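Local structure of CRISPR-associated endonuclease Cas1 (Thermotoga maritima, 4XTK) at the interface of chains A and B. The protein probably acts in CRISPR adaptive immunity as a metal-dependent double-stranded DNA endonuclease, forming a homodimer that joins a Cas2 homodimer in a heterotetramer. Residues are numbered along the deposited sequence; one frame, centred on the assembly and turned at random. Chains: chain A/B, CRISPR-associated endonuclease Cas1.

The interface of chains A and B. Residues chain A 50, 71-73, 78; chain B 55, 59.
B:Lys55 and B:Glu59, one turn apart on helix 55-63, reach from chain B onto the end of strand 68-71 and the loop after it in chain A. The patch belongs to the two-fold interface of the Cas1 homodimer and lies between the β-rich parts of the two chains, so the exchanged chains repeat it. B:Lys55 can be followed outward. Its CB makes no close approach to the chain A groups described here, and CG leaves anti to the backbone N (chi1 -173°), the chain running on towards A:Phe71. CD approaches the backbone carbonyl oxygen of A:Phe71 from beyond it and off to one side, 3.3 Å from O. A bend at chi3 (80°) then turns CE between that oxygen and the carboxylate of A:Glu50, whose side chain crosses the lysine at about a right angle. At the tip, the NZ amine donates a hydrogen bond of 2.8 Å to A:Phe71 O, lying in the carbonyl plane with a C=O...N angle of 156°. NZ also forms a longer salt bridge with A:Glu50 OE2, at 3.6 Å. A main-chain oxygen and a carboxylate therefore share one amine. B:Glu59 runs extended beyond CG and passes A:Val78 obliquely, its CG 4.0 Å from the CG1 methyl. Its carboxylate ends over the aliphatic base of A:Asn72, not at the amide. The two glutamates bring their OE2 atoms to 4.3 Å across the interface, a like-charge approach that the lysine amine may ease. B:Glu59 OE2 rests 3.3 Å from A:Asn72 CB.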
# COMPACT_ATOMS: atom_id res chain seq x y z
N GLU A 50 -19.13 -0.17 -18.11
CA GLU A 50 -18.23 -1.19 -18.63
C GLU A 50 -17.08 -0.50 -19.35
O GLU A 50 -17.28 0.14 -20.38
CB GLU A 50 -18.97 -2.15 -19.56
CG GLU A 50 -20.14 -2.88 -18.90
CD GLU A 50 -19.70 -3.80 -17.76
OE1 GLU A 50 -18.57 -4.31 -17.81
OE2 GLU A 50 -20.50 -3.99 -16.82
N PHE A 71 -17.26 -0.69 -9.66
CA PHE A 71 -18.53 -1.28 -9.26
C PHE A 71 -19.05 -2.11 -10.43
O PHE A 71 -18.89 -1.71 -11.59
CB PHE A 71 -19.54 -0.20 -8.88
CG PHE A 71 -19.13 0.64 -7.68
CD1 PHE A 71 -18.14 1.60 -7.79
CD2 PHE A 71 -19.76 0.47 -6.46
CE1 PHE A 71 -17.77 2.37 -6.70
CE2 PHE A 71 -19.40 1.24 -5.36
CZ PHE A 71 -18.40 2.19 -5.49
N ASN A 72 -19.66 -3.26 -10.16
CA ASN A 72 -20.27 -4.03 -11.24
C ASN A 72 -21.62 -3.42 -11.63
O ASN A 72 -22.01 -2.38 -11.11
CB ASN A 72 -20.39 -5.51 -10.86
CG ASN A 72 -21.31 -5.76 -9.68
OD1 ASN A 72 -22.17 -4.94 -9.36
ND2 ASN A 72 -21.12 -6.89 -9.02
N ARG A 73 -22.34 -4.05 -12.54
CA ARG A 73 -23.52 -3.40 -13.10
C ARG A 73 -24.68 -3.45 -12.11
O ARG A 73 -25.57 -2.56 -12.13
CB ARG A 73 -23.92 -4.02 -14.44
CG ARG A 73 -25.13 -3.33 -15.06
CD ARG A 73 -25.88 -4.25 -16.02
NE ARG A 73 -25.76 -5.65 -15.64
CZ ARG A 73 -26.70 -6.34 -15.00
NH1 ARG A 73 -27.85 -5.75 -14.66
NH2 ARG A 73 -26.49 -7.61 -14.70
N VAL A 78 -16.82 -4.09 -6.45
CA VAL A 78 -15.91 -5.19 -6.77
C VAL A 78 -14.48 -4.96 -6.27
O VAL A 78 -13.79 -5.92 -5.92
CB VAL A 78 -15.90 -5.50 -8.29
CG1 VAL A 78 -17.31 -5.80 -8.77
CG2 VAL A 78 -15.30 -4.37 -9.09
N LYS B 55 -13.26 -4.09 -17.10
CA LYS B 55 -13.84 -4.26 -15.77
C LYS B 55 -14.32 -5.69 -15.55
O LYS B 55 -14.30 -6.18 -14.42
CB LYS B 55 -15.00 -3.28 -15.58
CG LYS B 55 -15.55 -3.26 -14.17
CD LYS B 55 -16.67 -2.26 -14.03
CE LYS B 55 -17.97 -2.81 -14.55
NZ LYS B 55 -19.06 -1.82 -14.39
N GLU B 59 -13.69 -7.96 -12.40
CA GLU B 59 -14.79 -8.63 -11.73
C GLU B 59 -14.46 -10.11 -11.51
O GLU B 59 -14.84 -10.69 -10.50
CB GLU B 59 -16.09 -8.50 -12.52
CG GLU B 59 -16.67 -7.09 -12.51
CD GLU B 59 -17.91 -6.96 -13.37
OE1 GLU B 59 -18.38 -7.98 -13.92
OE2 GLU B 59 -18.42 -5.82 -13.50